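Cas13d (uncultured Ruminococcus sp, PDB 6IV9) binds a CRISPR RNA guide and uses two HEPN domains for CRISPR RNA maturation and for cleavage of target RNA. Local coordinates at residues V65-M70 / S132-H136; K152-E156 / F164-I170. The protein carries 2 engineered substitutions. All coordinates share one frame. Residues are numbered along the deposited sequence.

Contact 1. Residues V65-M70 / S132-H136. With nucleotides of chain B.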
ATOM      1  N   VAL A  65      10.786 -25.634 -14.567  1.00 26.53           N
ATOM      2  CA  VAL A  65      10.564 -27.021 -15.034  1.00 29.07           C
ATOM      3  C   VAL A  65       9.708 -27.035 -16.292  1.00 33.81           C
ATOM      4  O   VAL A  65       8.713 -26.348 -16.353  1.00 30.72           O
ATOM      5  CB  VAL A  65       9.950 -27.925 -13.950  1.00 32.96           C
ATOM      6  CG1 VAL A  65       9.821 -29.350 -14.430  1.00 35.15           C
ATOM      7  CG2 VAL A  65      10.697 -27.878 -12.633  1.00 31.48           C
ATOM      8  N   SER A  66      10.181 -27.787 -17.265  1.00 32.78           N
ATOM      9  CA  SER A  66       9.430 -28.105 -18.497  1.00 37.23           C
ATOM     10  C   SER A  66       9.219 -29.627 -18.514  1.00 45.98           C
ATOM     11  O   SER A  66       9.682 -30.325 -17.598  1.00 38.81           O
ATOM     12  CB  SER A  66      10.127 -27.648 -19.721  1.00 40.11           C
ATOM     13  OG  SER A  66      11.066 -28.620 -20.108  1.00 38.53           O
ATOM     14  N   GLU A  67       8.524 -30.131 -19.513  1.00 44.58           N
ATOM     15  CA  GLU A  67       8.307 -31.590 -19.481  1.00 49.52           C
ATOM     16  C   GLU A  67       9.661 -32.300 -19.569  1.00 37.06           C
ATOM     17  O   GLU A  67       9.887 -33.187 -18.791  1.00 49.13           O
ATOM     18  CB  GLU A  67       7.314 -32.002 -20.566  1.00 58.50           C
ATOM     19  CG  GLU A  67       6.940 -33.465 -20.520  1.00 75.37           C
ATOM     20  CD  GLU A  67       6.132 -33.860 -19.298  1.00 79.65           C
ATOM     21  OE1 GLU A  67       6.066 -33.051 -18.363  1.00 80.93           O
ATOM     22  OE2 GLU A  67       5.592 -34.975 -19.277  1.00 67.97           O
ATOM     23  N   ASN A  68      10.554 -31.875 -20.442  1.00 37.38           N
ATOM     24  CA  ASN A  68      11.784 -32.685 -20.597  1.00 41.55           C
ATOM     25  C   ASN A  68      13.011 -32.073 -19.915  1.00 37.70           C
ATOM     26  O   ASN A  68      13.955 -32.800 -19.699  1.00 35.66           O
ATOM     27  CB  ASN A  68      12.005 -33.021 -22.072  1.00 48.85           C
ATOM     28  CG  ASN A  68      10.857 -33.817 -22.657  1.00 51.66           C
ATOM     29  OD1 ASN A  68      10.144 -33.342 -23.525  1.00 59.04           O
ATOM     30  ND2 ASN A  68      10.652 -35.024 -22.167  1.00 56.49           N
ATOM     31  N   LYS A  69      12.959 -30.808 -19.522  1.00 31.74           N
ATOM     32  CA  LYS A  69      14.172 -30.150 -18.996  1.00 28.78           C
ATOM     33  C   LYS A  69      13.893 -29.302 -17.764  1.00 33.09           C
ATOM     34  O   LYS A  69      12.752 -29.003 -17.517  1.00 31.58           O
ATOM     35  CB  LYS A  69      14.652 -29.144 -20.030  1.00 33.06           C
ATOM     36  CG  LYS A  69      14.949 -29.709 -21.400  1.00 38.84           C
ATOM     37  CD  LYS A  69      15.961 -30.797 -21.356  1.00 43.70           C
ATOM     38  CE  LYS A  69      16.324 -31.293 -22.735  1.00 54.50           C
ATOM     39  NZ  LYS A  69      17.421 -32.285 -22.688  1.00 53.85           N
ATOM     40  N   MET A  70      14.954 -28.980 -17.036  1.00 27.89           N
ATOM     41  CA  MET A  70      14.918 -28.052 -15.885  1.00 29.60           C
ATOM     42  C   MET A  70      15.939 -26.970 -16.195  1.00 33.30           C
ATOM     43  O   MET A  70      16.960 -27.292 -16.789  1.00 30.05           O
ATOM     44  CB  MET A  70      15.326 -28.714 -14.569  1.00 29.00           C
ATOM     45  CG  MET A  70      14.315 -29.652 -14.026  1.00 30.33           C
ATOM     46  SD  MET A  70      14.792 -30.274 -12.431  1.00 35.05           S
ATOM     47  CE  MET A  70      16.156 -31.348 -12.843  1.00 41.26           C
ATOM     48  N   SER A 132      15.847 -30.495  -3.091  1.00 31.51           N
ATOM     49  CA  SER A 132      15.015 -31.521  -3.755  1.00 33.63           C
ATOM     50  C   SER A 132      14.992 -31.290  -5.256  1.00 30.63           C
ATOM     51  O   SER A 132      14.952 -30.159  -5.663  1.00 31.19           O
ATOM     52  CB  SER A 132      13.606 -31.478  -3.282  1.00 38.57           C
ATOM     53  OG  SER A 132      13.545 -31.452  -1.893  1.00 44.40           O
ATOM     54  N   ASN A 133      15.031 -32.367  -6.018  1.00 30.56           N
ATOM     55  CA  ASN A 133      14.813 -32.217  -7.467  1.00 32.45           C
ATOM     56  C   ASN A 133      13.311 -31.928  -7.540  1.00 27.09           C
ATOM     57  O   ASN A 133      12.550 -32.747  -7.096  1.00 28.90           O
ATOM     58  CB  ASN A 133      15.203 -33.500  -8.189  1.00 33.22           C
ATOM     59  CG  ASN A 133      14.898 -33.479  -9.662  1.00 37.08           C
ATOM     60  OD1 ASN A 133      14.029 -32.759 -10.098  1.00 34.19           O
ATOM     61  ND2 ASN A 133      15.607 -34.283 -10.422  1.00 30.53           N
ATOM     62  N   PRO A 134      12.857 -30.803  -8.109  1.00 25.78           N
ATOM     63  CA  PRO A 134      11.443 -30.436  -8.101  1.00 28.92           C
ATOM     64  C   PRO A 134      10.511 -31.380  -8.871  1.00 30.87           C
ATOM     65  O   PRO A 134       9.358 -31.332  -8.658  1.00 30.27           O
ATOM     66  CB  PRO A 134      11.391 -29.018  -8.664  1.00 30.86           C
ATOM     67  CG  PRO A 134      12.678 -28.849  -9.387  1.00 29.16           C
ATOM     68  CD  PRO A 134      13.661 -29.819  -8.771  1.00 27.47           C
ATOM     69  N   THR A 135      11.072 -32.221  -9.731  1.00 31.17           N
ATOM     70  CA  THR A 135      10.260 -33.171 -10.522  1.00 29.17           C
ATOM     71  C   THR A 135       9.929 -34.422  -9.698  1.00 29.42           C
ATOM     72  O   THR A 135       9.166 -35.231 -10.172  1.00 30.00           O
ATOM     73  CB  THR A 135      10.976 -33.560 -11.814  1.00 31.87           C
ATOM     74  OG1 THR A 135      12.158 -34.266 -11.476  1.00 33.49           O
ATOM     75  CG2 THR A 135      11.327 -32.379 -12.680  1.00 32.84           C
ATOM     76  N   HIS A 136      10.483 -34.548  -8.502  1.00 27.49           N
ATOM     77  CA  HIS A 136      10.270 -35.761  -7.677  1.00 29.29           C
ATOM     78  C   HIS A 136       9.144 -35.545  -6.669  1.00 32.55           C
ATOM     79  O   HIS A 136       9.375 -34.910  -5.651  1.00 29.04           O
ATOM     80  CB  HIS A 136      11.574 -36.110  -6.971  1.00 30.86           C
ATOM     81  CG  HIS A 136      11.482 -37.314  -6.107  1.00 31.98           C
ATOM     82  ND1 HIS A 136      11.288 -38.550  -6.613  1.00 36.09           N
ATOM     83  CD2 HIS A 136      11.578 -37.467  -4.781  1.00 31.66           C
ATOM     84  CE1 HIS A 136      11.245 -39.414  -5.637  1.00 36.13           C
ATOM     85  NE2 HIS A 136      11.421 -38.782  -4.518  1.00 33.26           N
TER
ATOM     86  P     G B   6       6.584 -35.565  -1.496  1.00 29.76           P
ATOM     87  OP1   G B   6       6.394 -36.666  -2.433  1.00 31.31           O
ATOM     88  OP2   G B   6       6.139 -35.694  -0.145  1.00 27.15           O
ATOM     89  O5'   G B   6       8.115 -35.242  -1.316  1.00 28.43           O
ATOM     90  C5'   G B   6       9.017 -35.191  -2.427  1.00 27.13           C
ATOM     91  C4'   G B   6      10.426 -34.950  -1.961  1.00 29.19           C
ATOM     92  O4'   G B   6      10.501 -33.673  -1.262  1.00 30.76           O
ATOM     93  C3'   G B   6      10.973 -35.958  -0.925  1.00 29.69           C
ATOM     94  O3'   G B   6      11.512 -37.097  -1.568  1.00 30.67           O
ATOM     95  C2'   G B   6      12.079 -35.158  -0.264  1.00 27.70           C
ATOM     96  O2'   G B   6      13.236 -35.075  -1.089  1.00 30.62           O
ATOM     97  C1'   G B   6      11.402 -33.791  -0.154  1.00 27.91           C
ATOM     98  N9    G B   6      10.642 -33.586   1.074  1.00 26.17           N
ATOM     99  C8    G B   6       9.292 -33.718   1.263  1.00 26.36           C
ATOM    100  N7    G B   6       8.916 -33.422   2.473  1.00 27.41           N
ATOM    101  C5    G B   6      10.092 -33.086   3.122  1.00 29.61           C
ATOM    102  C6    G B   6      10.323 -32.728   4.467  1.00 28.45           C
ATOM    103  O6    G B   6       9.504 -32.540   5.356  1.00 28.90           O
ATOM    104  N1    G B   6      11.675 -32.537   4.719  1.00 27.60           N
ATOM    105  C2    G B   6      12.674 -32.768   3.828  1.00 28.97           C
ATOM    106  N2    G B   6      13.918 -32.563   4.273  1.00 30.38           N
ATOM    107  N3    G B   6      12.476 -33.079   2.559  1.00 30.09           N
ATOM    108  C4    G B   6      11.167 -33.211   2.279  1.00 27.69           C
ATOM    109  P     U B   7      11.412 -38.532  -0.842  0.84 30.04           P
ATOM    110  OP1   U B   7      11.850 -39.527  -1.839  1.00 32.99           O
ATOM    111  OP2   U B   7      10.162 -38.637  -0.204  1.00 30.85           O
ATOM    112  O5'   U B   7      12.338 -38.376   0.414  1.00 31.00           O
ATOM    113  C5'   U B   7      13.710 -38.240   0.180  1.00 30.42           C
ATOM    114  C4'   U B   7      14.428 -37.950   1.461  1.00 34.56           C
ATOM    115  O4'   U B   7      14.026 -36.661   1.935  1.00 34.06           O
ATOM    116  C3'   U B   7      14.177 -38.865   2.642  1.00 37.58           C
ATOM    117  O3'   U B   7      14.960 -40.036   2.550  1.00 40.28           O
ATOM    118  C2'   U B   7      14.687 -37.994   3.770  1.00 36.90           C
ATOM    119  O2'   U B   7      16.093 -37.844   3.744  1.00 37.16           O
ATOM    120  C1'   U B   7      14.104 -36.653   3.347  1.00 34.85           C
ATOM    121  N1    U B   7      12.751 -36.459   3.855  1.00 32.44           N
ATOM    122  C2    U B   7      12.660 -35.989   5.132  1.00 30.77           C
ATOM    123  O2    U B   7      13.643 -35.780   5.829  1.00 35.07           O
ATOM    124  N3    U B   7      11.388 -35.801   5.579  1.00 29.09           N
ATOM    125  C4    U B   7      10.217 -36.009   4.885  1.00 28.63           C
ATOM    126  O4    U B   7       9.145 -35.782   5.439  1.00 33.57           O
ATOM    127  C5    U B   7      10.391 -36.549   3.573  1.00 28.92           C
ATOM    128  C6    U B   7      11.625 -36.790   3.131  1.00 29.96           C
TER
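Met70 lays its thioether along Asn133-Thr135, the first three residues of a type I turn: SD packs 3.9 Å from Pro134 CD and 4.1 Å from Thr135 CG2, and SD comes within 3.5 Å of Asn133 OD1. Beside it Val65, also pointing at the turn, brings CG2 to 3.9 Å from Pro134 CG and CG1 to 3.8 Å from Thr135 CG2. No hydrogen bond crosses the contact; it is mainly apolar side-chain packing, and Ile63 widens it on the strand side. Val65 and Met70 belong to neighbouring antiparallel strands of a four-stranded sheet, 60-65 and 69-75, and the hairpin between them closes through Ser66. Its N donates to Lys69 O (2.9 Å), while its OG accepts from Lys69 N (3.0 Å) in an ST motif. The facing turn, which ends at His136, has its own brace: the Asx turn in which Asn133 OD1 accepts a hydrogen bond from Thr135 N at 3.0 Å, with Thr135 OG1 donating to the same oxygen at 2.8 Å. Asn133 ND2 donates a hydrogen bond to Asn111 O, in the second, three-stranded sheet's hairpin. His136 turns to the crRNA, NE2 donating to OP1 of U7 in chain B at 2.8 Å. Arg137, which follows, belongs with Glu140 to a magnesium site and hydrogen-bonds Pro134 O.

Contact 2. Residues K152-E156 / F164-I170. With nucleotides of chain B.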
ATOM      1  N   LYS A 152      -4.354 -24.016 -13.065  1.00 24.63           N
ATOM      2  CA  LYS A 152      -3.207 -23.670 -13.935  1.00 24.42           C
ATOM      3  C   LYS A 152      -3.607 -23.750 -15.407  1.00 25.33           C
ATOM      4  O   LYS A 152      -3.287 -22.848 -16.122  1.00 24.44           O
ATOM      5  CB  LYS A 152      -2.077 -24.665 -13.672  1.00 26.49           C
ATOM      6  CG  LYS A 152      -0.848 -24.558 -14.549  1.00 25.00           C
ATOM      7  CD  LYS A 152       0.226 -25.500 -14.086  1.00 24.94           C
ATOM      8  CE  LYS A 152       1.500 -25.469 -14.892  1.00 27.07           C
ATOM      9  NZ  LYS A 152       1.305 -25.949 -16.274  1.00 31.07           N
ATOM     10  N   SER A 153      -4.289 -24.806 -15.824  1.00 26.02           N
ATOM     11  CA  SER A 153      -4.658 -24.925 -17.256  1.00 26.68           C
ATOM     12  C   SER A 153      -5.636 -23.833 -17.691  1.00 27.52           C
ATOM     13  O   SER A 153      -5.454 -23.274 -18.739  1.00 27.60           O
ATOM     14  CB  SER A 153      -5.172 -26.288 -17.553  1.00 28.80           C
ATOM     15  OG  SER A 153      -4.133 -27.224 -17.414  1.00 30.98           O
ATOM     16  N   GLU A 154      -6.653 -23.574 -16.891  1.00 28.08           N
ATOM     17  CA  GLU A 154      -7.630 -22.521 -17.232  1.00 32.20           C
ATOM     18  C   GLU A 154      -6.913 -21.172 -17.291  1.00 27.87           C
ATOM     19  O   GLU A 154      -7.185 -20.416 -18.178  1.00 28.30           O
ATOM     20  CB  GLU A 154      -8.699 -22.456 -16.151  1.00 39.20           C
ATOM     21  CG  GLU A 154      -9.925 -23.273 -16.446  1.00 53.75           C
ATOM     22  CD  GLU A 154     -10.286 -23.433 -17.913  1.00 57.13           C
ATOM     23  OE1 GLU A 154     -10.790 -22.479 -18.492  1.00 45.97           O
ATOM     24  OE2 GLU A 154     -10.035 -24.521 -18.452  1.00 65.92           O
ATOM     25  N   LEU A 155      -6.027 -20.904 -16.341  1.00 26.77           N
ATOM     26  CA  LEU A 155      -5.296 -19.621 -16.328  1.00 27.11           C
ATOM     27  C   LEU A 155      -4.402 -19.488 -17.563  1.00 28.50           C
ATOM     28  O   LEU A 155      -4.415 -18.450 -18.154  1.00 27.88           O
ATOM     29  CB  LEU A 155      -4.507 -19.518 -15.028  1.00 27.31           C
ATOM     30  CG  LEU A 155      -5.368 -19.173 -13.819  1.00 27.66           C
ATOM     31  CD1 LEU A 155      -4.639 -19.412 -12.519  1.00 28.22           C
ATOM     32  CD2 LEU A 155      -5.847 -17.746 -13.914  1.00 27.99           C
ATOM     33  N   GLU A 156      -3.690 -20.542 -17.943  1.00 26.13           N
ATOM     34  CA  GLU A 156      -2.807 -20.472 -19.131  1.00 26.52           C
ATOM     35  C   GLU A 156      -3.659 -20.182 -20.364  1.00 25.49           C
ATOM     36  O   GLU A 156      -3.268 -19.370 -21.160  1.00 30.10           O
ATOM     37  CB  GLU A 156      -2.052 -21.784 -19.309  1.00 27.40           C
ATOM     38  CG  GLU A 156      -0.985 -22.000 -18.260  1.00 28.60           C
ATOM     39  CD  GLU A 156      -0.387 -23.393 -18.182  1.00 31.50           C
ATOM     40  OE1 GLU A 156       0.607 -23.536 -17.513  1.00 31.22           O
ATOM     41  OE2 GLU A 156      -0.938 -24.311 -18.778  1.00 33.15           O
ATOM     42  N   PHE A 164       0.384 -25.268 -21.250  1.00 31.85           N
ATOM     43  CA  PHE A 164       1.826 -25.501 -21.451  1.00 32.23           C
ATOM     44  C   PHE A 164       2.304 -26.593 -20.514  1.00 31.98           C
ATOM     45  O   PHE A 164       1.831 -26.661 -19.403  1.00 33.22           O
ATOM     46  CB  PHE A 164       2.619 -24.232 -21.156  1.00 33.43           C
ATOM     47  CG  PHE A 164       2.385 -23.141 -22.160  1.00 34.51           C
ATOM     48  CD1 PHE A 164       3.157 -23.058 -23.298  1.00 40.19           C
ATOM     49  CD2 PHE A 164       1.366 -22.233 -21.990  1.00 36.07           C
ATOM     50  CE1 PHE A 164       2.930 -22.071 -24.233  1.00 36.93           C
ATOM     51  CE2 PHE A 164       1.142 -21.242 -22.925  1.00 37.54           C
ATOM     52  CZ  PHE A 164       1.925 -21.166 -24.040  1.00 37.56           C
ATOM     53  N   ASP A 165       3.299 -27.350 -20.960  1.00 30.42           N
ATOM     54  CA  ASP A 165       3.916 -28.408 -20.132  1.00 33.97           C
ATOM     55  C   ASP A 165       5.160 -27.849 -19.442  1.00 31.18           C
ATOM     56  O   ASP A 165       6.215 -28.403 -19.579  1.00 31.63           O
ATOM     57  CB  ASP A 165       4.221 -29.654 -20.945  1.00 42.08           C
ATOM     58  CG  ASP A 165       3.619 -30.833 -20.232  1.00 62.79           C
ATOM     59  OD1 ASP A 165       2.691 -31.448 -20.808  1.00 60.59           O
ATOM     60  OD2 ASP A 165       4.015 -31.060 -19.078  1.00 88.27           O
ATOM     61  N   ASP A 166       4.978 -26.748 -18.741  1.00 25.61           N
ATOM     62  CA  ASP A 166       6.042 -26.058 -17.996  1.00 24.34           C
ATOM     63  C   ASP A 166       5.393 -25.335 -16.821  1.00 25.15           C
ATOM     64  O   ASP A 166       4.197 -25.188 -16.789  1.00 26.31           O
ATOM     65  CB  ASP A 166       6.875 -25.146 -18.890  1.00 27.37           C
ATOM     66  CG  ASP A 166       6.161 -23.906 -19.382  1.00 31.89           C
ATOM     67  OD1 ASP A 166       5.593 -23.214 -18.568  1.00 30.55           O
ATOM     68  OD2 ASP A 166       6.211 -23.654 -20.568  1.00 32.58           O
ATOM     69  N   ASN A 167       6.212 -24.937 -15.878  1.00 24.20           N
ATOM     70  CA  ASN A 167       5.711 -24.243 -14.672  1.00 23.44           C
ATOM     71  C   ASN A 167       6.086 -22.763 -14.736  1.00 25.22           C
ATOM     72  O   ASN A 167       6.057 -22.135 -13.716  1.00 29.55           O
ATOM     73  CB  ASN A 167       6.240 -24.912 -13.409  1.00 25.57           C
ATOM     74  CG  ASN A 167       7.695 -24.599 -13.173  1.00 24.42           C
ATOM     75  OD1 ASN A 167       8.406 -24.248 -14.083  1.00 24.13           O
ATOM     76  ND2 ASN A 167       8.123 -24.713 -11.938  1.00 27.20           N
ATOM     77  N   ILE A 168       6.546 -22.296 -15.887  1.00 24.03           N
ATOM     78  CA  ILE A 168       6.990 -20.885 -16.046  1.00 25.50           C
ATOM     79  C   ILE A 168       5.817 -19.933 -16.280  1.00 23.66           C
ATOM     80  O   ILE A 168       5.794 -18.894 -15.675  1.00 24.53           O
ATOM     81  CB  ILE A 168       8.034 -20.771 -17.165  1.00 25.28           C
ATOM     82  CG1 ILE A 168       9.051 -21.913 -17.120  1.00 29.40           C
ATOM     83  CG2 ILE A 168       8.701 -19.415 -17.128  1.00 25.43           C
ATOM     84  CD1 ILE A 168      10.104 -21.839 -18.183  1.00 33.36           C
ATOM     85  N   HIS A 169       4.897 -20.302 -17.157  1.00 24.85           N
ATOM     86  CA  HIS A 169       3.767 -19.402 -17.488  1.00 24.64           C
ATOM     87  C   HIS A 169       2.907 -19.125 -16.253  1.00 21.38           C
ATOM     88  O   HIS A 169       2.514 -18.008 -16.072  1.00 23.29           O
ATOM     89  CB  HIS A 169       2.932 -19.981 -18.633  1.00 25.78           C
ATOM     90  CG  HIS A 169       3.678 -20.151 -19.905  1.00 26.80           C
ATOM     91  ND1 HIS A 169       4.558 -21.170 -20.104  1.00 28.53           N
ATOM     92  CD2 HIS A 169       3.669 -19.443 -21.040  1.00 27.48           C
ATOM     93  CE1 HIS A 169       5.056 -21.084 -21.303  1.00 26.57           C
ATOM     94  NE2 HIS A 169       4.528 -20.050 -21.891  1.00 28.65           N
ATOM     95  N   ILE A 170       2.642 -20.147 -15.458  1.00 21.79           N
ATOM     96  CA  ILE A 170       1.785 -20.011 -14.250  1.00 20.85           C
ATOM     97  C   ILE A 170       2.426 -19.039 -13.253  1.00 24.78           C
ATOM     98  O   ILE A 170       1.704 -18.358 -12.579  1.00 22.90           O
ATOM     99  CB  ILE A 170       1.424 -21.384 -13.652  1.00 22.98           C
ATOM    100  CG1 ILE A 170       0.242 -21.279 -12.693  1.00 24.50           C
ATOM    101  CG2 ILE A 170       2.616 -22.090 -13.040  1.00 23.01           C
ATOM    102  CD1 ILE A 170      -0.931 -20.577 -13.293  1.00 25.86           C
TER
ATOM    103  P     C B  24       4.217 -18.514  -5.681  1.00 26.74           P
ATOM    104  OP1   C B  24       3.108 -17.553  -5.724  1.00 29.99           O
ATOM    105  OP2   C B  24       4.681 -19.178  -4.495  1.00 24.03           O
ATOM    106  O5'   C B  24       3.802 -19.714  -6.653  1.00 24.13           O
ATOM    107  C5'   C B  24       2.823 -19.511  -7.675  1.00 23.72           C
ATOM    108  C4'   C B  24       2.631 -20.769  -8.483  1.00 23.23           C
ATOM    109  O4'   C B  24       3.807 -21.032  -9.292  1.00 23.86           O
ATOM    110  C3'   C B  24       2.462 -22.014  -7.669  1.00 22.84           C
ATOM    111  O3'   C B  24       1.131 -22.100  -7.254  1.00 23.02           O
ATOM    112  C2'   C B  24       2.832 -23.094  -8.684  1.00 23.44           C
ATOM    113  O2'   C B  24       1.768 -23.357  -9.579  1.00 26.52           O
ATOM    114  C1'   C B  24       4.018 -22.438  -9.366  1.00 24.06           C
ATOM    115  N1    C B  24       5.351 -22.753  -8.786  1.00 24.95           N
ATOM    116  C2    C B  24       6.043 -23.878  -9.272  1.00 24.40           C
ATOM    117  O2    C B  24       5.496 -24.589 -10.132  1.00 25.50           O
ATOM    118  N3    C B  24       7.263 -24.176  -8.762  1.00 24.17           N
ATOM    119  C4    C B  24       7.830 -23.354  -7.864  1.00 25.57           C
ATOM    120  N4    C B  24       9.065 -23.634  -7.438  1.00 26.52           N
ATOM    121  C5    C B  24       7.160 -22.193  -7.375  1.00 23.96           C
ATOM    122  C6    C B  24       5.928 -21.941  -7.850  1.00 23.91           C
TER
HETATM  123  O   HOH W   1       2.940 -22.694 -16.748  1.00 25.49           O
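The first turn of helix 152-160 meets the loop 164-167 and the start of helix 168-197, with Lys152 CA and Ile170 CA 6.2 Å apart at the closest backbone approach. Lys152 extends its chain across the gap, and NZ donates to Asp166 O at 3.0 Å; one helical turn on, Glu156 OE1 takes the same NZ in a 2.8 Å salt bridge. The other carboxylate oxygen, Glu156 OE2, accepts from Phe164 N at 3.0 Å. A water bridges the segments: it lies 2.6 Å from Glu156 OE1 and 2.8 Å from Asp166 O, and accepts from Ile170 N (2.9 Å). Asp166 forms an Asx turn leading into helix 168-197, probably part of the first HEPN domain: OD1 accepts from Ile168 N (3.0 Å). The same OD1 accepts from His169 ND1 (2.8 Å) and weakly from His169 N (3.3 Å). Ile170 CD1 packs against Leu155 CD1 at 4.0 Å and Lys152 CA at 3.9 Å. Asn167 points away, its OD1 accepting a hydrogen bond from Val65 N and its ND2 reaching O2 of C24 in chain B through a weak 3.2 Å hydrogen bond.

In the fold
After a short helix, 54-58, the chain builds the hairpin of strands 60-65 and 69-75, then completes the four-stranded sheet and forms the three-stranded one before contact 1 closes a loop of 61 intervening residues, 31 of them strand. Contact 2 follows in series; seven residues intervene between its segments, four of them the end of helix 152-160, and the two contacts neither nest nor cross. Their centres lie 14 Å apart, and they meet directly, with Val65 N 2.8 Å from Asn167 OD1 and Val65 O packed on Asp166 CB (3.4 Å). The β-rich N-terminal part is thereby joined to the helical body, and each contact also touches the crRNA.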